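PDB 1UXO: putative hydrolase YdeN from Bacillus subtilis, which probably acts as a serine hydrolase of the alpha/beta-hydrolase type, although its natural substrate is not established. Local coordinates for residues I10-W21 with V70-I79; L92-G100 with L176-Y186. The protein carries 2 engineered substitutions. All coordinates share one frame; numbering follows the deposited sequence.

Contact 1. Residues I10-W21 with V70-I79; sequences IHGYRASSTNHW and VAHSLGCPAI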
loop_
_atom_site.group_PDB
_atom_site.type_symbol
_atom_site.label_atom_id
_atom_site.label_comp_id
_atom_site.label_asym_id
_atom_site.label_seq_id
_atom_site.Cartn_x
_atom_site.Cartn_y
_atom_site.Cartn_z
ATOM N N ILE A 10 2.885 -5.158 0.388
ATOM C CA ILE A 10 2.157 -5.467 1.636
ATOM C C ILE A 10 0.659 -5.656 1.362
ATOM O O ILE A 10 -0.036 -4.766 0.844
ATOM C CB ILE A 10 2.362 -4.338 2.703
ATOM C CG1 ILE A 10 3.825 -4.034 2.936
ATOM C CG2 ILE A 10 1.642 -4.729 4.027
ATOM C CD1 ILE A 10 4.438 -2.971 2.099
ATOM N N HIS A 11 0.154 -6.812 1.773
ATOM C CA HIS A 11 -1.213 -7.238 1.512
ATOM C C HIS A 11 -2.198 -6.723 2.555
ATOM O O HIS A 11 -1.836 -6.030 3.475
ATOM C CB HIS A 11 -1.274 -8.781 1.469
ATOM C CG HIS A 11 -0.998 -9.418 2.799
ATOM N ND1 HIS A 11 -1.884 -9.361 3.853
ATOM C CD2 HIS A 11 0.086 -10.104 3.249
ATOM C CE1 HIS A 11 -1.356 -9.990 4.903
ATOM N NE2 HIS A 11 -0.170 -10.470 4.554
ATOM N N GLY A 12 -3.466 -7.072 2.380
ATOM C CA GLY A 12 -4.550 -6.628 3.253
ATOM C C GLY A 12 -5.123 -7.760 4.090
ATOM O O GLY A 12 -4.488 -8.809 4.319
ATOM N N TYR A 13 -6.341 -7.522 4.557
ATOM C CA TYR A 13 -7.158 -8.495 5.310
ATOM C C TYR A 13 -7.408 -9.796 4.524
ATOM O O TYR A 13 -7.732 -9.791 3.314
ATOM C CB TYR A 13 -8.466 -7.804 5.660
ATOM C CG TYR A 13 -9.514 -8.676 6.282
ATOM C CD1 TYR A 13 -9.257 -9.394 7.432
ATOM C CD2 TYR A 13 -10.795 -8.748 5.726
ATOM C CE1 TYR A 13 -10.261 -10.224 8.012
ATOM C CE2 TYR A 13 -11.795 -9.573 6.308
ATOM C CZ TYR A 13 -11.505 -10.278 7.454
ATOM O OH TYR A 13 -12.462 -11.120 8.016
ATOM N N ARG A 14 -7.211 -10.912 5.206
ATOM C CA ARG A 14 -7.501 -12.216 4.687
ATOM C C ARG A 14 -6.732 -12.477 3.444
ATOM O O ARG A 14 -7.322 -12.921 2.442
ATOM C CB ARG A 14 -8.975 -12.329 4.273
ATOM C CG ARG A 14 -9.920 -12.718 5.343
ATOM C CD ARG A 14 -11.044 -13.593 4.806
ATOM N NE ARG A 14 -11.515 -13.113 3.504
ATOM C CZ ARG A 14 -12.696 -13.423 2.975
ATOM N NH1 ARG A 14 -13.574 -14.213 3.630
ATOM N NH2 ARG A 14 -13.007 -12.922 1.793
ATOM N N ALA A 15 -5.465 -12.102 3.436
ATOM C CA ALA A 15 -4.628 -12.364 2.306
ATOM C C ALA A 15 -3.246 -12.737 2.807
ATOM O O ALA A 15 -2.939 -12.507 3.959
ATOM C CB ALA A 15 -4.568 -11.151 1.399
ATOM N N SER A 16 -2.425 -13.268 1.899
ATOM C CA SER A 16 -0.998 -13.503 2.104
ATOM C C SER A 16 -0.248 -13.255 0.802
ATOM O O SER A 16 -0.834 -12.877 -0.233
ATOM C CB SER A 16 -0.728 -14.968 2.557
ATOM O OG SER A 16 -0.873 -15.892 1.464
ATOM N N SER A 17 1.054 -13.503 0.843
ATOM C CA SER A 17 1.956 -13.164 -0.241
ATOM C C SER A 17 1.651 -13.922 -1.517
ATOM O O SER A 17 2.128 -13.542 -2.585
ATOM C CB SER A 17 3.390 -13.435 0.210
ATOM O OG SER A 17 3.560 -14.827 0.450
ATOM N N THR A 18 0.827 -14.977 -1.446
ATOM C CA THR A 18 0.568 -15.764 -2.631
ATOM C C THR A 18 -0.683 -15.319 -3.381
ATOM O O THR A 18 -0.951 -15.838 -4.485
ATOM C CB THR A 18 0.397 -17.285 -2.312
ATOM O OG1 THR A 18 -0.687 -17.464 -1.386
ATOM C CG2 THR A 18 1.655 -17.887 -1.723
ATOM N N ASN A 19 -1.458 -14.410 -2.790
ATOM C CA ASN A 19 -2.759 -14.000 -3.322
ATOM C C ASN A 19 -2.669 -12.834 -4.330
ATOM O O ASN A 19 -1.662 -12.096 -4.410
ATOM C CB ASN A 19 -3.698 -13.559 -2.194
ATOM C CG ASN A 19 -4.169 -14.750 -1.303
ATOM O OD1 ASN A 19 -3.968 -14.752 -0.056
ATOM N ND2 ASN A 19 -4.816 -15.744 -1.925
ATOM N N HIS A 20 -3.744 -12.684 -5.086
ATOM C CA HIS A 20 -3.985 -11.497 -5.916
ATOM C C HIS A 20 -2.847 -11.296 -6.934
ATOM O O HIS A 20 -2.368 -12.284 -7.552
ATOM C CB HIS A 20 -4.326 -10.275 -4.992
ATOM C CG HIS A 20 -5.337 -10.621 -3.939
ATOM N ND1 HIS A 20 -6.388 -11.459 -4.197
ATOM C CD2 HIS A 20 -5.440 -10.280 -2.636
ATOM C CE1 HIS A 20 -7.083 -11.651 -3.088
ATOM N NE2 HIS A 20 -6.532 -10.927 -2.132
ATOM N N TRP A 21 -2.394 -10.070 -7.053
ATOM C CA TRP A 21 -1.421 -9.639 -8.072
ATOM C C TRP A 21 0.027 -9.538 -7.540
ATOM O O TRP A 21 0.921 -9.080 -8.267
ATOM C CB TRP A 21 -1.880 -8.317 -8.711
ATOM C CG TRP A 21 -2.493 -7.380 -7.765
ATOM C CD1 TRP A 21 -3.822 -7.324 -7.416
ATOM C CD2 TRP A 21 -1.830 -6.392 -6.968
ATOM N NE1 TRP A 21 -4.016 -6.370 -6.462
ATOM C CE2 TRP A 21 -2.816 -5.784 -6.164
ATOM C CE3 TRP A 21 -0.498 -5.965 -6.839
ATOM C CZ2 TRP A 21 -2.523 -4.772 -5.249
ATOM C CZ3 TRP A 21 -0.209 -4.936 -5.927
ATOM C CH2 TRP A 21 -1.237 -4.362 -5.143
ATOM N N VAL A 70 4.508 -0.712 -1.799
ATOM C CA VAL A 70 3.266 -0.918 -2.518
ATOM C C VAL A 70 2.367 -1.697 -1.570
ATOM O O VAL A 70 2.716 -2.786 -1.139
ATOM C CB VAL A 70 3.490 -1.723 -3.805
ATOM C CG1 VAL A 70 2.133 -2.059 -4.517
ATOM C CG2 VAL A 70 4.448 -0.967 -4.709
ATOM N N ALA A 71 1.208 -1.161 -1.281
ATOM C CA ALA A 71 0.296 -1.795 -0.331
ATOM C C ALA A 71 -1.078 -1.945 -0.927
ATOM O O ALA A 71 -1.459 -1.145 -1.800
ATOM C CB ALA A 71 0.236 -0.947 0.930
ATOM N N HIS A 72 -1.815 -2.961 -0.434
ATOM C CA HIS A 72 -3.156 -3.203 -0.841
ATOM C C HIS A 72 -4.108 -3.189 0.353
ATOM O O HIS A 72 -3.842 -3.805 1.404
ATOM C CB HIS A 72 -3.277 -4.551 -1.579
ATOM C CG HIS A 72 -4.666 -4.826 -2.116
ATOM N ND1 HIS A 72 -5.298 -6.039 -1.923
ATOM C CD2 HIS A 72 -5.512 -4.079 -2.880
ATOM C CE1 HIS A 72 -6.489 -6.009 -2.509
ATOM N NE2 HIS A 72 -6.643 -4.843 -3.104
ATOM N N SER A 73 -5.154 -2.398 0.197
ATOM C CA SER A 73 -6.280 -2.348 1.120
ATOM C C SER A 73 -5.810 -2.060 2.563
ATOM O O SER A 73 -5.167 -1.002 2.804
ATOM C CB SER A 73 -7.126 -3.624 0.925
ATOM O OG SER A 73 -8.415 -3.459 1.519
ATOM N N LEU A 74 -6.027 -2.997 3.491
ATOM C CA LEU A 74 -5.603 -2.794 4.914
ATOM C C LEU A 74 -4.126 -2.517 5.098
ATOM O O LEU A 74 -3.726 -1.810 6.039
ATOM C CB LEU A 74 -6.026 -3.961 5.798
ATOM C CG LEU A 74 -5.944 -3.763 7.303
ATOM C CD1 LEU A 74 -6.945 -2.672 7.835
ATOM C CD2 LEU A 74 -6.122 -5.124 8.044
ATOM N N GLY A 75 -3.286 -2.987 4.182
ATOM C CA GLY A 75 -1.866 -2.660 4.269
ATOM C C GLY A 75 -1.578 -1.181 4.160
ATOM O O GLY A 75 -0.540 -0.707 4.617
ATOM N N CYS A 76 -2.465 -0.476 3.472
ATOM C CA CYS A 76 -2.361 0.982 3.319
ATOM C C CYS A 76 -2.356 1.754 4.648
ATOM O O CYS A 76 -1.351 2.443 4.919
ATOM C CB CYS A 76 -3.365 1.501 2.290
ATOM S SG CYS A 76 -3.185 0.737 0.657
ATOM N N PRO A 77 -3.427 1.693 5.461
ATOM C CA PRO A 77 -3.391 2.424 6.722
ATOM C C PRO A 77 -2.285 1.920 7.643
ATOM O O PRO A 77 -1.711 2.682 8.425
ATOM C CB PRO A 77 -4.794 2.224 7.317
ATOM C CG PRO A 77 -5.357 0.982 6.611
ATOM C CD PRO A 77 -4.762 1.089 5.242
ATOM N N ALA A 78 -1.935 0.652 7.519
ATOM C CA ALA A 78 -0.832 0.140 8.269
ATOM C C ALA A 78 0.497 0.819 7.948
ATOM O O ALA A 78 1.189 1.291 8.849
ATOM C CB ALA A 78 -0.709 -1.374 8.079
ATOM N N ILE A 79 0.813 0.942 6.681
ATOM C CA ILE A 79 2.089 1.583 6.346
ATOM C C ILE A 79 1.996 3.111 6.629
ATOM O O ILE A 79 2.997 3.718 6.947
ATOM C CB ILE A 79 2.568 1.274 4.901
ATOM C CG1 ILE A 79 1.630 1.746 3.852
ATOM C CG2 ILE A 79 3.018 -0.213 4.724
ATOM C CD1 ILE A 79 2.413 1.766 2.407
HETATM O O HOH W 1 -4.807 -8.049 -0.008
HETATM O O HOH W 2 -8.030 -5.531 3.147
HETATM O O HOH W 3 -8.710 -5.028 3.915
#
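With CG set between its backbone N and carbonyl carbon (chi1 38°), Trp-21 brings the six-membered ring of its indole up against Val-70 and His-72 of strand 67-72, while His-72, its CG anti to the backbone N (chi1 -176°), turns its imidazole to meet it. The edge of the indole points at the imidazole face, an edge-to-face pair with planes at 74°, and Trp-21 CZ2 lies 3.8 Å from His-72 CB. Val-70 CG1 touches the indole at its edge, 4.0 Å from CZ3. Reducing Trp-21 to an alanine would probably open a gap beside Val-70 CG1 and His-72 CB and leave the imidazole face without its edge-to-face partner. Parallel-strand pairing fixes the backbones: Ile-10 N donates to Val-70 O and His-72 N to Ile-10 O, each at 2.8 Å. Beyond the strand end a water accepts from Gly-12 N (2.9 Å) and also bonds His-72 ND1, in the ring plane. Ser-73, the predicted nucleophile, sits in the sharp turn of a nucleophile elbow. Ile-10 CD1 meets Ile-79 CG2 of helix 75-84. His-72 NE2 bonds His-166 O, and Val-98 of the neighbouring strand 92-98 touches both Trp-21 and His-72.

Contact 2. Residues L92-G100 with L176-Y186; sequences LGGIILVSG and LPIVYDVLTSY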
loop_
_atom_site.group_PDB
_atom_site.type_symbol
_atom_site.label_atom_id
_atom_site.label_comp_id
_atom_site.label_asym_id
_atom_site.label_seq_id
_atom_site.Cartn_x
_atom_site.Cartn_y
_atom_site.Cartn_z
ATOM N N LEU A 92 11.595 8.100 1.872
ATOM C CA LEU A 92 11.566 6.942 0.998
ATOM C C LEU A 92 11.298 7.306 -0.450
ATOM O O LEU A 92 10.799 8.382 -0.768
ATOM C CB LEU A 92 10.469 5.968 1.506
ATOM C CG LEU A 92 10.599 5.468 2.937
ATOM C CD1 LEU A 92 9.678 4.329 3.162
ATOM C CD2 LEU A 92 12.037 5.105 3.345
ATOM N N GLY A 93 11.664 6.404 -1.359
ATOM C CA GLY A 93 11.449 6.612 -2.767
ATOM C C GLY A 93 9.986 6.871 -3.098
ATOM O O GLY A 93 9.677 7.761 -3.868
ATOM N N GLY A 94 9.082 6.093 -2.492
ATOM C CA GLY A 94 7.676 6.305 -2.740
ATOM C C GLY A 94 6.787 5.244 -2.192
ATOM O O GLY A 94 7.248 4.197 -1.701
ATOM N N ILE A 95 5.493 5.542 -2.263
ATOM C CA ILE A 95 4.420 4.640 -1.831
ATOM C C ILE A 95 3.299 4.628 -2.864
ATOM O O ILE A 95 2.982 5.653 -3.531
ATOM C CB ILE A 95 3.844 5.037 -0.444
ATOM C CG1 ILE A 95 3.196 6.419 -0.457
ATOM C CG2 ILE A 95 4.859 4.919 0.675
ATOM C CD1 ILE A 95 2.594 6.804 0.914
ATOM N N ILE A 96 2.738 3.448 -3.063
ATOM C CA ILE A 96 1.573 3.288 -3.877
ATOM C C ILE A 96 0.540 2.546 -3.049
ATOM O O ILE A 96 0.813 1.453 -2.538
ATOM C CB ILE A 96 1.891 2.523 -5.139
ATOM C CG1 ILE A 96 2.916 3.261 -5.998
ATOM C CG2 ILE A 96 0.659 2.354 -5.969
ATOM C CD1 ILE A 96 3.347 2.469 -7.260
ATOM N N LEU A 97 -0.615 3.153 -2.903
ATOM C CA LEU A 97 -1.671 2.636 -2.035
ATOM C C LEU A 97 -2.811 2.169 -2.891
ATOM O O LEU A 97 -3.637 2.973 -3.331
ATOM C CB LEU A 97 -2.112 3.691 -1.036
ATOM C CG LEU A 97 -0.963 4.396 -0.311
ATOM C CD1 LEU A 97 -1.466 5.514 0.607
ATOM C CD2 LEU A 97 -0.173 3.399 0.500
ATOM N N VAL A 98 -2.859 0.851 -3.123
ATOM C CA VAL A 98 -3.944 0.246 -3.899
ATOM C C VAL A 98 -5.165 0.003 -3.029
ATOM O O VAL A 98 -5.088 -0.719 -2.039
ATOM C CB VAL A 98 -3.498 -1.025 -4.612
ATOM C CG1 VAL A 98 -4.541 -1.454 -5.594
ATOM C CG2 VAL A 98 -2.181 -0.754 -5.346
ATOM N N SER A 99 -6.263 0.662 -3.380
ATOM C CA SER A 99 -7.495 0.672 -2.585
ATOM C C SER A 99 -7.255 1.205 -1.201
ATOM O O SER A 99 -7.809 0.673 -0.224
ATOM C CB SER A 99 -8.088 -0.700 -2.537
ATOM O OG SER A 99 -8.193 -1.223 -3.817
ATOM N N GLY A 100 -6.409 2.238 -1.111
ATOM C CA GLY A 100 -6.060 2.825 0.174
ATOM C C GLY A 100 -7.217 3.564 0.837
ATOM O O GLY A 100 -8.115 4.149 0.169
ATOM N N LEU A 176 -1.635 -6.799 -12.309
ATOM C CA LEU A 176 -2.065 -5.379 -12.239
ATOM C C LEU A 176 -0.999 -4.460 -12.862
ATOM O O LEU A 176 -0.226 -3.801 -12.155
ATOM C CB LEU A 176 -2.340 -4.980 -10.782
ATOM C CG LEU A 176 -3.164 -3.708 -10.578
ATOM C CD1 LEU A 176 -4.486 -3.678 -11.402
ATOM C CD2 LEU A 176 -3.499 -3.566 -9.077
ATOM N N PRO A 177 -0.959 -4.418 -14.192
ATOM C CA PRO A 177 0.031 -3.581 -14.891
ATOM C C PRO A 177 0.102 -2.116 -14.478
ATOM O O PRO A 177 1.192 -1.572 -14.434
ATOM C CB PRO A 177 -0.370 -3.738 -16.357
ATOM C CG PRO A 177 -0.885 -5.204 -16.407
ATOM C CD PRO A 177 -1.761 -5.223 -15.163
ATOM N N ILE A 178 -1.030 -1.495 -14.157
ATOM C CA ILE A 178 -0.986 -0.078 -13.735
ATOM C C ILE A 178 -0.051 0.143 -12.543
ATOM O O ILE A 178 0.671 1.132 -12.541
ATOM C CB ILE A 178 -2.359 0.503 -13.485
ATOM C CG1 ILE A 178 -2.200 2.007 -13.197
ATOM C CG2 ILE A 178 -3.129 -0.226 -12.367
ATOM C CD1 ILE A 178 -3.444 2.753 -13.457
ATOM N N VAL A 179 -0.025 -0.776 -11.561
ATOM C CA VAL A 179 0.862 -0.626 -10.434
ATOM C C VAL A 179 2.321 -0.686 -10.874
ATOM O O VAL A 179 3.150 0.122 -10.452
ATOM C CB VAL A 179 0.589 -1.653 -9.278
ATOM C CG1 VAL A 179 1.518 -1.372 -8.140
ATOM C CG2 VAL A 179 -0.806 -1.499 -8.803
ATOM N N TYR A 180 2.661 -1.640 -11.737
ATOM C CA TYR A 180 4.037 -1.773 -12.212
ATOM C C TYR A 180 4.471 -0.501 -12.988
ATOM O O TYR A 180 5.593 0.013 -12.826
ATOM C CB TYR A 180 4.199 -3.060 -13.073
ATOM C CG TYR A 180 5.436 -2.997 -13.874
ATOM C CD1 TYR A 180 6.675 -3.299 -13.296
ATOM C CD2 TYR A 180 5.418 -2.533 -15.200
ATOM C CE1 TYR A 180 7.859 -3.173 -14.021
ATOM C CE2 TYR A 180 6.581 -2.406 -15.920
ATOM C CZ TYR A 180 7.788 -2.715 -15.319
ATOM O OH TYR A 180 8.931 -2.540 -16.058
ATOM N N ASP A 181 3.590 -0.005 -13.844
ATOM C CA ASP A 181 3.910 1.169 -14.659
ATOM C C ASP A 181 4.041 2.478 -13.822
ATOM O O ASP A 181 4.987 3.266 -14.034
ATOM C CB ASP A 181 2.911 1.350 -15.775
ATOM C CG ASP A 181 3.089 0.295 -16.901
ATOM O OD1 ASP A 181 4.238 -0.152 -17.192
ATOM O OD2 ASP A 181 2.142 -0.120 -17.548
ATOM N N VAL A 182 3.149 2.669 -12.864
ATOM C CA VAL A 182 3.238 3.857 -11.973
ATOM C C VAL A 182 4.535 3.795 -11.174
ATOM O O VAL A 182 5.293 4.768 -11.097
ATOM C CB VAL A 182 2.007 4.001 -11.086
ATOM C CG1 VAL A 182 2.237 5.096 -10.038
ATOM C CG2 VAL A 182 0.763 4.330 -11.951
ATOM N N LEU A 183 4.844 2.621 -10.641
ATOM C CA LEU A 183 6.077 2.406 -9.905
ATOM C C LEU A 183 7.295 2.698 -10.739
ATOM O O LEU A 183 8.225 3.430 -10.328
ATOM C CB LEU A 183 6.096 0.937 -9.376
ATOM C CG LEU A 183 7.192 0.548 -8.442
ATOM C CD1 LEU A 183 7.199 1.435 -7.178
ATOM C CD2 LEU A 183 7.093 -0.932 -8.128
ATOM N N THR A 184 7.325 2.125 -11.930
ATOM C CA THR A 184 8.460 2.298 -12.802
ATOM C C THR A 184 8.693 3.774 -13.186
ATOM O O THR A 184 9.846 4.187 -13.380
ATOM C CB THR A 184 8.280 1.354 -14.028
ATOM O OG1 THR A 184 8.455 0.006 -13.559
ATOM C CG2 THR A 184 9.392 1.541 -15.084
ATOM N N SER A 185 7.630 4.548 -13.315
ATOM C CA SER A 185 7.751 5.974 -13.649
ATOM C C SER A 185 8.506 6.727 -12.531
ATOM O O SER A 185 9.244 7.695 -12.787
ATOM C CB SER A 185 6.382 6.583 -13.955
ATOM O OG SER A 185 5.633 6.885 -12.773
ATOM N N TYR A 186 8.363 6.251 -11.307
ATOM C CA TYR A 186 9.108 6.821 -10.202
ATOM C C TYR A 186 10.613 6.626 -10.354
ATOM O O TYR A 186 11.401 7.432 -9.815
ATOM C CB TYR A 186 8.743 6.152 -8.900
ATOM C CG TYR A 186 7.336 6.319 -8.384
ATOM C CD1 TYR A 186 6.412 7.205 -8.960
ATOM C CD2 TYR A 186 6.945 5.592 -7.265
ATOM C CE1 TYR A 186 5.103 7.315 -8.428
ATOM C CE2 TYR A 186 5.726 5.753 -6.706
ATOM C CZ TYR A 186 4.801 6.618 -7.324
ATOM O OH TYR A 186 3.593 6.728 -6.695
#
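Ile-96 is the main bump of strand 94-98, and its CD1 methyl fits into a hollow on helix 177-186 formed by Val-179, Val-182, Leu-183 and Tyr-186. The floor of that hollow is partly backbone, since CD1 comes within 3.7 Å of Leu-183 N. Around it stand Leu-183 CB, 3.8 Å from Ile-96 CD1, and Val-182 CG1, 4.0 Å from the same methyl. Tyr-186 closes the hollow from the C-terminal side: its CE2 lies 3.8 Å from Ile-96 CG1. The extended chain of Ile-96, with CG1 anti to the carbonyl carbon (chi1 -62°) and CD1 anti to CA (chi2 176°), is what carries the methyl this deep.

Two residues further along the strand, Val-98 makes a shallower fit. One of its branches, CG2, meets Val-179 CG2 at 3.8 Å, methyl against methyl, whereas the other, CG1, faces Leu-176 CD2 at the start of the helix. Val-179 is thus a two-branched bump wedged between the two strand residues, with CG1 turned to Ile-96 and CG2 to Val-98. At the other end of the contact the strand is flattened by Gly-94, whose CA lies 4.5 Å from Tyr-186 CE2; a CB there would come tightly against the ring. Beside this smooth patch the phenol reaches the strand, and Tyr-186 OH gives a weak hydrogen bond to Ile-95 O.

The helix runs nearly antiparallel to the strand, at 163°, with the axes 9.7 Å apart, so successive helical turns meet successive strand residues on the face of Gly-94, Ile-96 and Val-98. Helix 177-188 packs on one face of the parallel sheet and spans several strands: Val-179 also touches Val-70 of strand 67-72 and Ile-134 of strand 128-136, and Tyr-186 stacks on His-130. On the other face, Leu-97 packs against helix 75-84.

How the contacts relate
Contacts 1 and 2 share the central parallel sheet, in which strands 67-72 and 92-98 are neighbours, and their centres lie 14 Å apart. Probable hydrogen bonds join them directly: Ala-71 O to Val-98 N and Ser-73 N to Val-98 O, both 2.8 Å. Contact 1 holds the predicted nucleophile Ser-73, and the His-72 side chain comes within about 4 Å of that of His-166 and about 6 Å of that of Asp-139, the other predicted members of the charge relay. Contact 2 lies beside this site, one strand over, and reaches it through Val-98, whose backbone O meets Ser-73 N while its side chain stays about 7 Å from those of Ser-73 and His-166.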